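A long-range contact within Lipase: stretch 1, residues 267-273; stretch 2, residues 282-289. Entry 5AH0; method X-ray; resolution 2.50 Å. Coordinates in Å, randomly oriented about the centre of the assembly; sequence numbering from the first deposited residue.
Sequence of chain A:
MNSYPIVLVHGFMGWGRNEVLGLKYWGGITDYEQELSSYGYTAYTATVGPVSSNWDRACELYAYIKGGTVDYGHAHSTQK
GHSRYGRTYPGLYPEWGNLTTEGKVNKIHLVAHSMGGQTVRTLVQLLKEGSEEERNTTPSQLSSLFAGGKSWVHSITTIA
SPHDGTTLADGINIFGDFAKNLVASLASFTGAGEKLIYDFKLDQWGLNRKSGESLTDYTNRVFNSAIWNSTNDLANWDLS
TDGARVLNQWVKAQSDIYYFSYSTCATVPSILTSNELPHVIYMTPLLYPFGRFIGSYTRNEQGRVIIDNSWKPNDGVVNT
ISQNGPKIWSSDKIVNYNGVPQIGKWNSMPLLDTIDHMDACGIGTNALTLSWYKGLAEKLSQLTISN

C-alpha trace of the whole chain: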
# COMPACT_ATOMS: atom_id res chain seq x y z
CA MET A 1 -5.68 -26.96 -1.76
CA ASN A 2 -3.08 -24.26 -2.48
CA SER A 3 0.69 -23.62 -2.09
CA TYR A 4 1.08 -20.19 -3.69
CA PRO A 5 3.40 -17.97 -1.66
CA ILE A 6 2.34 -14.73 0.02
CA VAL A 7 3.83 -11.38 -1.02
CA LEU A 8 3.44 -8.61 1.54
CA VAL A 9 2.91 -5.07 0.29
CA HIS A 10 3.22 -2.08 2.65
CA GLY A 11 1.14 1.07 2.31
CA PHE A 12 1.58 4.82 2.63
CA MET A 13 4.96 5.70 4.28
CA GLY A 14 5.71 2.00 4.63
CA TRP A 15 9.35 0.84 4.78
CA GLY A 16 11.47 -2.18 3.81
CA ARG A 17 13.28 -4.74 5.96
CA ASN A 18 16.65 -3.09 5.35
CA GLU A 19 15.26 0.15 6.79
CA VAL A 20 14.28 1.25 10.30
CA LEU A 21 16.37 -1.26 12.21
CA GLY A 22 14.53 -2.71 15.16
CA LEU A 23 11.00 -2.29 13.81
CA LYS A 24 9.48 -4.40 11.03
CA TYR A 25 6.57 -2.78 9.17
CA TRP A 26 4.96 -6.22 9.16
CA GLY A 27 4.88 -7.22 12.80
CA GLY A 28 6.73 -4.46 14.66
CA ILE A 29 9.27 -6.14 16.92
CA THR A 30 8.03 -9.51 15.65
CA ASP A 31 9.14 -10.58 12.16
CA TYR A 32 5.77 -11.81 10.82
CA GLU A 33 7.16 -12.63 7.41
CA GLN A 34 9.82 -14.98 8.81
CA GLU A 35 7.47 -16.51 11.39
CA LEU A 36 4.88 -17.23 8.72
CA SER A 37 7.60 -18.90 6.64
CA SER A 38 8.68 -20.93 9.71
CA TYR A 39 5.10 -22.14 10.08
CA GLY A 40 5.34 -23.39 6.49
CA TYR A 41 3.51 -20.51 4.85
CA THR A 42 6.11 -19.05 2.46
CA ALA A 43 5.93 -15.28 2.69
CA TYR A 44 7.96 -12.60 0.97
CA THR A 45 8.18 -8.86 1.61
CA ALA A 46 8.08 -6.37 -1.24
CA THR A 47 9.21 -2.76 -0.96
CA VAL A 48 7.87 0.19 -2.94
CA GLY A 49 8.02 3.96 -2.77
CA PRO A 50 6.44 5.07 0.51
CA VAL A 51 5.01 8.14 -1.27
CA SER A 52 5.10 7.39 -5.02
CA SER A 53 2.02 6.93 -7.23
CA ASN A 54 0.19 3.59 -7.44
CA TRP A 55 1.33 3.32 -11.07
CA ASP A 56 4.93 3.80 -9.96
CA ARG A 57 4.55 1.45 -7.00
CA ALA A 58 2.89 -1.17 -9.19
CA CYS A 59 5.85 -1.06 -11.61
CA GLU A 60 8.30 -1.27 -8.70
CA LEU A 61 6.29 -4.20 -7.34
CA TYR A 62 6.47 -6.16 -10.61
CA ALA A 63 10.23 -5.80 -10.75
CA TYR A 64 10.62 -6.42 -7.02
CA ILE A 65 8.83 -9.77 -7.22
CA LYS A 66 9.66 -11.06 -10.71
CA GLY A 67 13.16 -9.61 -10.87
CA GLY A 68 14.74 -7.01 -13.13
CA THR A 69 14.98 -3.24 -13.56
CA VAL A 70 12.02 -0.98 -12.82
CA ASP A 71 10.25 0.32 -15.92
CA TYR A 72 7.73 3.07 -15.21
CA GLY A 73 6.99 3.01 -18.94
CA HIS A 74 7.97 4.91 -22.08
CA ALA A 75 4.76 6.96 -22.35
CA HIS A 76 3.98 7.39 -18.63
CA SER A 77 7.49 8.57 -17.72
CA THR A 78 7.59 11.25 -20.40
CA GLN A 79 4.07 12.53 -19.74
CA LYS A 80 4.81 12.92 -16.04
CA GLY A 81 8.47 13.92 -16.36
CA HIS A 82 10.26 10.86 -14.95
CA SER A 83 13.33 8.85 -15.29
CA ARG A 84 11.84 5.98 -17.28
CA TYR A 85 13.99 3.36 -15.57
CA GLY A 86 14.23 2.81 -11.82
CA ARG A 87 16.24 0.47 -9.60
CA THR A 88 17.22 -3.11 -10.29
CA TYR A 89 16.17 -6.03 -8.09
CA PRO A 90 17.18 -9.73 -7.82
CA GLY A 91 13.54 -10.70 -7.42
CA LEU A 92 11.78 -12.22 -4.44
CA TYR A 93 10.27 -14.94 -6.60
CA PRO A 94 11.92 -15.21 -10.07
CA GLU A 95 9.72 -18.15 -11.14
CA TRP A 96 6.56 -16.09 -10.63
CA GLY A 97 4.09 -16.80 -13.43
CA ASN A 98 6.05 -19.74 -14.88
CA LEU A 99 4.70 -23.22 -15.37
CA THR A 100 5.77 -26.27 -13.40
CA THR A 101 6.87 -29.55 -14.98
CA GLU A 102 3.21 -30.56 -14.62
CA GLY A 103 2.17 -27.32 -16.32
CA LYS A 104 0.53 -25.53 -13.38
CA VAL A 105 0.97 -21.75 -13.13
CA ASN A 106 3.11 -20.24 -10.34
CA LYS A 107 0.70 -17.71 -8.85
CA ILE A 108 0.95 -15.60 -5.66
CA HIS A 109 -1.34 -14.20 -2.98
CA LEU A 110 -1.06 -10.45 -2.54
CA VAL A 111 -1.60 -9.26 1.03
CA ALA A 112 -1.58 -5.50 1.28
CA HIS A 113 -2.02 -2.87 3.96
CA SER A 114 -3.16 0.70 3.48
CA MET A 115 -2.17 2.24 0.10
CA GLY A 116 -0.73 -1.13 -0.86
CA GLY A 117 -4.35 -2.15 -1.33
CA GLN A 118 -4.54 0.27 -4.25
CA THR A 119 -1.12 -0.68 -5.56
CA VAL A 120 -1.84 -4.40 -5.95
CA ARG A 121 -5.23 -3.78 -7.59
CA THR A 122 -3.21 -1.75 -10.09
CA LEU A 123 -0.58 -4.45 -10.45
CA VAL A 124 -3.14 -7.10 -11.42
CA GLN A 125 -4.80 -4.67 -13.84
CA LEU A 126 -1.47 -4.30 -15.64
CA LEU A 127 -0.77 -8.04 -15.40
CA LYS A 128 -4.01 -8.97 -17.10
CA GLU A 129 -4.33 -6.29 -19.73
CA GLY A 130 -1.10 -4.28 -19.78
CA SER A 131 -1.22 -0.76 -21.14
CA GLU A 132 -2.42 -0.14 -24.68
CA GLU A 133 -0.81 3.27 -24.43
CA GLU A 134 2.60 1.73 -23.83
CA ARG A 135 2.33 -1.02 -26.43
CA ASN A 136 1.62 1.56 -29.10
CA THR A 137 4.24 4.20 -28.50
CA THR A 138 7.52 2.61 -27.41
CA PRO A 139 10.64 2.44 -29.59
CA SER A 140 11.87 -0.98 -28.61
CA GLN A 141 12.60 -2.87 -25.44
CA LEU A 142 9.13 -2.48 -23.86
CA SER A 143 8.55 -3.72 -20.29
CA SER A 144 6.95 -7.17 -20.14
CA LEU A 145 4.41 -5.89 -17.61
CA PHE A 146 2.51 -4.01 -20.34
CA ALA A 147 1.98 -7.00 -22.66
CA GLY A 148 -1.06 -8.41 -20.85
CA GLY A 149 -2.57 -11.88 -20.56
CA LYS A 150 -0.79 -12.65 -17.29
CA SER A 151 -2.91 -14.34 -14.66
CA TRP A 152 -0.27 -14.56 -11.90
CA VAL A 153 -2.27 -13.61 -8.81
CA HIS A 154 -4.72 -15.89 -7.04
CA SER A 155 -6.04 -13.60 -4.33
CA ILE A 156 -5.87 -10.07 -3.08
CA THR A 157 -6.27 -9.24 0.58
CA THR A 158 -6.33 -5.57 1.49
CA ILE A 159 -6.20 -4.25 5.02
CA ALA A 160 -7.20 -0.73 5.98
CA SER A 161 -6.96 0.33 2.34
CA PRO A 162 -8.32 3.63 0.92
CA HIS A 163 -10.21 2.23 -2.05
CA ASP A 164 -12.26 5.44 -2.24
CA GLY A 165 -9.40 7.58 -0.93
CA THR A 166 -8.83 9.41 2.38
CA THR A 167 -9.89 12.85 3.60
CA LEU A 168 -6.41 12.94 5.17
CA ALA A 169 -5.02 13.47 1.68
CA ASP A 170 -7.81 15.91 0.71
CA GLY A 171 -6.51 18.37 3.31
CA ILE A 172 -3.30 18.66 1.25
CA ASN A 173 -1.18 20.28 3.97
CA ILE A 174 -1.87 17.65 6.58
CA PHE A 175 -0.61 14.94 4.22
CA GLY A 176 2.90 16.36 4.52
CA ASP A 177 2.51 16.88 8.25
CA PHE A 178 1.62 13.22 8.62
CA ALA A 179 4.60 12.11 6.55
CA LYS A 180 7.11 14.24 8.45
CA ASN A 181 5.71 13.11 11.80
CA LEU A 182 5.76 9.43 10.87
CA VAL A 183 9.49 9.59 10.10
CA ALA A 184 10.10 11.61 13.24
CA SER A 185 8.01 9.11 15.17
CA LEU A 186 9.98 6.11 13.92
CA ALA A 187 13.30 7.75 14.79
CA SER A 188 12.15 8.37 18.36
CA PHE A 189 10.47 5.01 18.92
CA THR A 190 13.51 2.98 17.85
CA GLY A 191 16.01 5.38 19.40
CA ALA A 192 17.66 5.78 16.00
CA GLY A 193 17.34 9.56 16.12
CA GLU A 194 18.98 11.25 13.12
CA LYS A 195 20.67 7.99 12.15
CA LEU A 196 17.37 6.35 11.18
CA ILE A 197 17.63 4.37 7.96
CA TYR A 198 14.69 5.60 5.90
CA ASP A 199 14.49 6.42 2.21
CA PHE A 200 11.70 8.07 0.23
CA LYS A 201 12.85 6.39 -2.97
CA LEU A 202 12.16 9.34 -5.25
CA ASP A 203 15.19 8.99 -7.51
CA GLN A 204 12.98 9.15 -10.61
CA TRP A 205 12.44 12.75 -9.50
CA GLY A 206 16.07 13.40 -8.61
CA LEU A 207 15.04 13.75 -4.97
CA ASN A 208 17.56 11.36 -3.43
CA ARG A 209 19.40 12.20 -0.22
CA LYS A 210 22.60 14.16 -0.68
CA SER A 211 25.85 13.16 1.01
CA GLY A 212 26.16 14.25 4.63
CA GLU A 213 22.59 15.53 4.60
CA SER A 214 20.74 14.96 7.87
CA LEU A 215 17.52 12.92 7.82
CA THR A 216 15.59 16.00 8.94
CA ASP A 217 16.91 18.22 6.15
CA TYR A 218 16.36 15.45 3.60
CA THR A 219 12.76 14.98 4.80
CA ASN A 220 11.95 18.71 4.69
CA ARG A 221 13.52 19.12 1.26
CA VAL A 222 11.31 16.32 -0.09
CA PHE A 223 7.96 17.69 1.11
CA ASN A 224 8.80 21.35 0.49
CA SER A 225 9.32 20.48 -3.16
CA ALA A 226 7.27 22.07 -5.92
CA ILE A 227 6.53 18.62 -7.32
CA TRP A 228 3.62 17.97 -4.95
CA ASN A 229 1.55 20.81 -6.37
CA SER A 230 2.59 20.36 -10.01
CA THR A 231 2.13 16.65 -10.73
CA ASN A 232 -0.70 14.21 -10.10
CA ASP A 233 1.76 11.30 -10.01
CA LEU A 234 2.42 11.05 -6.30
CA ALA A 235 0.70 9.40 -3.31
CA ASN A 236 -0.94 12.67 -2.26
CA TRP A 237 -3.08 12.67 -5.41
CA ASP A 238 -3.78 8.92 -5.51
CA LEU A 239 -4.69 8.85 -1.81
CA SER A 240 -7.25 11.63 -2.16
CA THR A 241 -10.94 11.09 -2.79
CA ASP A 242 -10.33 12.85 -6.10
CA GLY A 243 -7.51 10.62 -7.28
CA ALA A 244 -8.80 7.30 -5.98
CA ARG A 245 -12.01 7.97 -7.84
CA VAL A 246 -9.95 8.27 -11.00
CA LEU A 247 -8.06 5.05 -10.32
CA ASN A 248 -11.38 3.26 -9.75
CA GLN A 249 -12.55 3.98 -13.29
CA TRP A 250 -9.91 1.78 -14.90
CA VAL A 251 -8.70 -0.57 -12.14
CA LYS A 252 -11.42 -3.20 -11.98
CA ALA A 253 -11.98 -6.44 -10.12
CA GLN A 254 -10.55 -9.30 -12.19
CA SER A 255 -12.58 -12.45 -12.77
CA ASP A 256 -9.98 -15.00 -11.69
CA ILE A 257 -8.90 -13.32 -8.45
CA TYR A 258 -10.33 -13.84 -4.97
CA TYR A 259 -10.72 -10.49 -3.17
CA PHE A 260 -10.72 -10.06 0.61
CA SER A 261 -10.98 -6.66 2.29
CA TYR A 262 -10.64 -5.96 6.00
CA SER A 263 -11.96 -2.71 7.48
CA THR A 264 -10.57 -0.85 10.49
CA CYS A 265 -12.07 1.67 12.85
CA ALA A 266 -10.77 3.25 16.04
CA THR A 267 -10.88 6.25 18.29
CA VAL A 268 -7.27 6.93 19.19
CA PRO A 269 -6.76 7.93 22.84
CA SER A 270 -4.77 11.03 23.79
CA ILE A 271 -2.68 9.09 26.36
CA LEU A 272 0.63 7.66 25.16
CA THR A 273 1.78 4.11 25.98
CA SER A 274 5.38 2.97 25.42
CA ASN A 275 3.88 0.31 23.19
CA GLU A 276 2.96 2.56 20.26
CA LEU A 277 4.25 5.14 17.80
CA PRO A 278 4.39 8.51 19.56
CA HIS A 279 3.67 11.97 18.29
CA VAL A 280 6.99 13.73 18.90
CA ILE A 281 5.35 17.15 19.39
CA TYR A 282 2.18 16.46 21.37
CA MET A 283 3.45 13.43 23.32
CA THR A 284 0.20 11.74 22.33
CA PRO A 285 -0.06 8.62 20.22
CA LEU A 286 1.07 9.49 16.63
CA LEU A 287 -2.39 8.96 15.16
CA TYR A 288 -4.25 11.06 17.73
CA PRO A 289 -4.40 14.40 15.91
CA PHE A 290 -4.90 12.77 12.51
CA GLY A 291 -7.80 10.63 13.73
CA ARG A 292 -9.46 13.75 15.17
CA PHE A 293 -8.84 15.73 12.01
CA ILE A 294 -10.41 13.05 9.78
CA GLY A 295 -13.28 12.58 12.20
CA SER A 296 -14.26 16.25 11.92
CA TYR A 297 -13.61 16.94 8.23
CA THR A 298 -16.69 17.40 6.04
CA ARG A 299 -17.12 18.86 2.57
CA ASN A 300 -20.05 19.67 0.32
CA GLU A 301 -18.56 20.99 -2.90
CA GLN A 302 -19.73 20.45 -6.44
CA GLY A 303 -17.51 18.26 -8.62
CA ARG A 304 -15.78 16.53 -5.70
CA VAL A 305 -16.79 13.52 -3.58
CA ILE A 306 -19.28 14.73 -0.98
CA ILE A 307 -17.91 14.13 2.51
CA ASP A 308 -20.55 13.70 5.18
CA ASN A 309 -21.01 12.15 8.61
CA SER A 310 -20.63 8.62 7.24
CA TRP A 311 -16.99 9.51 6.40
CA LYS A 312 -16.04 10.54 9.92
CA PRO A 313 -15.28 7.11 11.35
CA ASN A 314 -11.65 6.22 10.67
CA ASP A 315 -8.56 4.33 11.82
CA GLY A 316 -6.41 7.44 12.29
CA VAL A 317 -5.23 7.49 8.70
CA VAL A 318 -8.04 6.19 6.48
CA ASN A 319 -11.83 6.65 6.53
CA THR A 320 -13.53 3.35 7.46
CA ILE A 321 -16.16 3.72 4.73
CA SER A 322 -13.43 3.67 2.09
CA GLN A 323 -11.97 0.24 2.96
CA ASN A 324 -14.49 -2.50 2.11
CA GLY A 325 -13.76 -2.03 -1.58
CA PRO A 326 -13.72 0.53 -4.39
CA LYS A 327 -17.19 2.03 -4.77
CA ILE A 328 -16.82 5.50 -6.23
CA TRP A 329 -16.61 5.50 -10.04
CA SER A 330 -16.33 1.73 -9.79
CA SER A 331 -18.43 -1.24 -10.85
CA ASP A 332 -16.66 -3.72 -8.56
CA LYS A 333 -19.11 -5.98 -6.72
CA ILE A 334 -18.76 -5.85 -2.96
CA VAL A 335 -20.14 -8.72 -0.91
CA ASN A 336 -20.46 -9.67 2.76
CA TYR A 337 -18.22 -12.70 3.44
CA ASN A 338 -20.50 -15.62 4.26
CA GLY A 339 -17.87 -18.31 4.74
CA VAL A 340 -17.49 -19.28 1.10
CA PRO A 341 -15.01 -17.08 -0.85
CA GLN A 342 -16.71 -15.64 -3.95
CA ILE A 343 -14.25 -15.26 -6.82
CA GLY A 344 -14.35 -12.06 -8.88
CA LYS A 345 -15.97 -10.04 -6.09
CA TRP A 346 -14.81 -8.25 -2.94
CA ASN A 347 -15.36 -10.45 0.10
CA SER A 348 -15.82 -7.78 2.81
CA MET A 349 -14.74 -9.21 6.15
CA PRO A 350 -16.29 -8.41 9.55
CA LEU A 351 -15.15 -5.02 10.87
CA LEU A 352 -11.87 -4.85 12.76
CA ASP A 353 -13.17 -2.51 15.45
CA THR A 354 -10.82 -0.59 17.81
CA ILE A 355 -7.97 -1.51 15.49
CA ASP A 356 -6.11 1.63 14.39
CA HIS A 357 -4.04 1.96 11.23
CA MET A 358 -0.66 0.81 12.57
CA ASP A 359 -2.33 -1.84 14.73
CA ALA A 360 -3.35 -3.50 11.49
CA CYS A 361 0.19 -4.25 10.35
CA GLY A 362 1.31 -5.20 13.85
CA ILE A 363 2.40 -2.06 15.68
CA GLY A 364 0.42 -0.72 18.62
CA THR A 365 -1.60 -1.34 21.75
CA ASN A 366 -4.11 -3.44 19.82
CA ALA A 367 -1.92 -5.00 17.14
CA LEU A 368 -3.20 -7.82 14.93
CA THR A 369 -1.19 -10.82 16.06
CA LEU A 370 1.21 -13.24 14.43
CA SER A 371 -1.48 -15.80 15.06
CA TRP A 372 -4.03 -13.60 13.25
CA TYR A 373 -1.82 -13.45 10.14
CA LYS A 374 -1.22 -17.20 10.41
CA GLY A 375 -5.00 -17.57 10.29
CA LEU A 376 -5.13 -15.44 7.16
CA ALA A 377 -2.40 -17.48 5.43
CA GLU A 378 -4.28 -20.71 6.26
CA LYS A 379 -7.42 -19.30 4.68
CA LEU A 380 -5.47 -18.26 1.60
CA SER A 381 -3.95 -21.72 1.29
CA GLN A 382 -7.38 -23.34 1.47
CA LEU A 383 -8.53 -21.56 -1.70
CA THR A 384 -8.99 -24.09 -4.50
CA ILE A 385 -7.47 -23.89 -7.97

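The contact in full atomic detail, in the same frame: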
# COMPACT_ATOMS: atom_id res chain seq x y z
N THR A 267 -11.07 4.92 17.77
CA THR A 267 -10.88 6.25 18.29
C THR A 267 -9.57 6.18 19.05
O THR A 267 -9.42 5.43 20.02
CB THR A 267 -12.04 6.76 19.19
OG1 THR A 267 -12.06 6.01 20.39
CG2 THR A 267 -13.39 6.64 18.50
N VAL A 268 -8.59 6.94 18.58
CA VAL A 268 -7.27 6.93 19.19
C VAL A 268 -7.27 7.75 20.47
O VAL A 268 -7.67 8.90 20.46
CB VAL A 268 -6.23 7.45 18.19
CG1 VAL A 268 -4.82 7.32 18.77
CG2 VAL A 268 -6.38 6.70 16.86
N PRO A 269 -6.86 7.15 21.59
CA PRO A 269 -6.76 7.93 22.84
C PRO A 269 -5.69 9.02 22.77
O PRO A 269 -4.80 8.98 21.89
CB PRO A 269 -6.38 6.87 23.89
CG PRO A 269 -5.80 5.75 23.13
CD PRO A 269 -6.52 5.74 21.80
N SER A 270 -5.78 9.99 23.68
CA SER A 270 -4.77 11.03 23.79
C SER A 270 -3.58 10.61 24.67
O SER A 270 -2.53 11.25 24.63
CB SER A 270 -5.39 12.32 24.33
OG SER A 270 -5.76 12.19 25.70
N ILE A 271 -3.74 9.55 25.45
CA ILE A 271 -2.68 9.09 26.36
C ILE A 271 -1.69 8.18 25.66
O ILE A 271 -2.09 7.23 24.99
CB ILE A 271 -3.23 8.30 27.56
CG1 ILE A 271 -4.29 9.08 28.33
CG2 ILE A 271 -2.07 7.89 28.47
CD1 ILE A 271 -3.74 10.00 29.39
N LEU A 272 -0.40 8.43 25.84
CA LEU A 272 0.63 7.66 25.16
C LEU A 272 1.20 6.51 26.01
O LEU A 272 1.68 6.72 27.12
CB LEU A 272 1.79 8.57 24.74
CG LEU A 272 2.97 7.83 24.11
CD1 LEU A 272 2.64 7.36 22.69
CD2 LEU A 272 4.19 8.72 24.11
N THR A 273 1.13 5.30 25.45
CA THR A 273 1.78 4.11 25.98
C THR A 273 3.14 3.94 25.32
O THR A 273 3.36 4.41 24.19
CB THR A 273 0.92 2.87 25.70
OG1 THR A 273 -0.37 3.04 26.31
CG2 THR A 273 1.56 1.60 26.23
N TYR A 282 3.25 16.43 20.37
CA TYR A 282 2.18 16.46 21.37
C TYR A 282 2.34 15.46 22.51
O TYR A 282 1.63 15.54 23.51
CB TYR A 282 0.84 16.23 20.69
CG TYR A 282 0.57 17.24 19.61
CD1 TYR A 282 0.95 18.57 19.78
CD2 TYR A 282 -0.06 16.88 18.42
CE1 TYR A 282 0.71 19.51 18.80
CE2 TYR A 282 -0.32 17.83 17.43
CZ TYR A 282 0.08 19.14 17.63
OH TYR A 282 -0.16 20.08 16.65
N MET A 283 3.25 14.50 22.34
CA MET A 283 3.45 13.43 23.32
C MET A 283 2.15 12.65 23.49
O MET A 283 1.86 12.13 24.56
CB MET A 283 3.93 14.00 24.66
CG MET A 283 5.16 14.90 24.56
SD MET A 283 6.76 14.06 24.65
CE MET A 283 6.92 13.30 23.03
N THR A 284 1.35 12.63 22.43
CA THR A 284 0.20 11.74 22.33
C THR A 284 0.58 10.54 21.46
O THR A 284 1.69 10.49 20.91
CB THR A 284 -1.01 12.46 21.72
OG1 THR A 284 -0.73 12.76 20.35
CG2 THR A 284 -1.31 13.73 22.47
N PRO A 285 -0.34 9.58 21.31
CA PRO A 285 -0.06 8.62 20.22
C PRO A 285 0.06 9.36 18.87
O PRO A 285 -0.60 10.39 18.72
CB PRO A 285 -1.27 7.70 20.25
CG PRO A 285 -1.72 7.73 21.70
CD PRO A 285 -1.48 9.18 22.14
N LEU A 286 0.87 8.85 17.93
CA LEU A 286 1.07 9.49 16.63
C LEU A 286 -0.25 9.80 15.93
O LEU A 286 -0.45 10.89 15.41
CB LEU A 286 1.92 8.61 15.70
CG LEU A 286 2.17 9.10 14.27
CD1 LEU A 286 2.85 10.47 14.30
CD2 LEU A 286 3.04 8.14 13.47
N LEU A 287 -1.17 8.84 15.93
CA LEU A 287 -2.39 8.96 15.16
C LEU A 287 -3.47 9.83 15.79
O LEU A 287 -4.53 10.05 15.19
CB LEU A 287 -2.96 7.56 14.91
CG LEU A 287 -2.06 6.63 14.10
CD1 LEU A 287 -2.74 5.31 13.88
CD2 LEU A 287 -1.71 7.30 12.78
N TYR A 288 -3.22 10.32 17.01
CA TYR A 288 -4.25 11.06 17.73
C TYR A 288 -4.76 12.32 16.99
O TYR A 288 -5.96 12.47 16.79
CB TYR A 288 -3.77 11.43 19.14
CG TYR A 288 -4.77 12.29 19.87
CD1 TYR A 288 -5.94 11.75 20.39
CD2 TYR A 288 -4.55 13.66 20.04
CE1 TYR A 288 -6.88 12.56 21.06
CE2 TYR A 288 -5.47 14.47 20.71
CZ TYR A 288 -6.63 13.91 21.22
OH TYR A 288 -7.54 14.70 21.87
N PRO A 289 -3.85 13.22 16.59
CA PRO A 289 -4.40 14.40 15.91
C PRO A 289 -4.98 14.08 14.53
O PRO A 289 -5.93 14.73 14.10
CB PRO A 289 -3.19 15.33 15.79
CG PRO A 289 -2.03 14.39 15.70
CD PRO A 289 -2.38 13.25 16.63
O HOH W 1 0.75 10.51 27.13

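The two stretches meet in a small, largely apolar packing contact of loop against turn, with no direct hydrogen bond between them and a single water as polar bridge. About 450 Å² is buried, counting both sides. Pro 285 lies at the centre: its ring touches both first-stretch side chains whose CA-to-CB bonds point toward the second stretch, with CB 3.9 Å from CG1 of Val 268 and CD 4.2 Å from CB of Leu 272. Three carbonyls of the first stretch also crowd the ring, O of Pro 269 and O of Ile 271 each 3.3 Å from CG of Pro 285, and O of Ser 270 3.4 Å from its CD. Lacking an amide hydrogen, the proline meets them with carbon alone.

Val 268 extends the apolar patch, its CG2 lying 4.0 Å from CB of Leu 287. Tyr 288 covers Ser 270, whose CB sits over one ring face, 3.9 Å from the centroid and 23° off the ring normal, in a CH-pi contact. The ring edge meets O of Val 268, 3.3 Å from CD1 of Tyr 288.

Within the second stretch, a type I turn is closed by Tyr 288 N to Pro 285 O (3.1 Å), an acceptor shared with Thr 284 OG1 (2.9 Å). The water accepts from Leu 272 N (2.7 Å) and donates to Met 283 O (3.2 Å), linking the backbones.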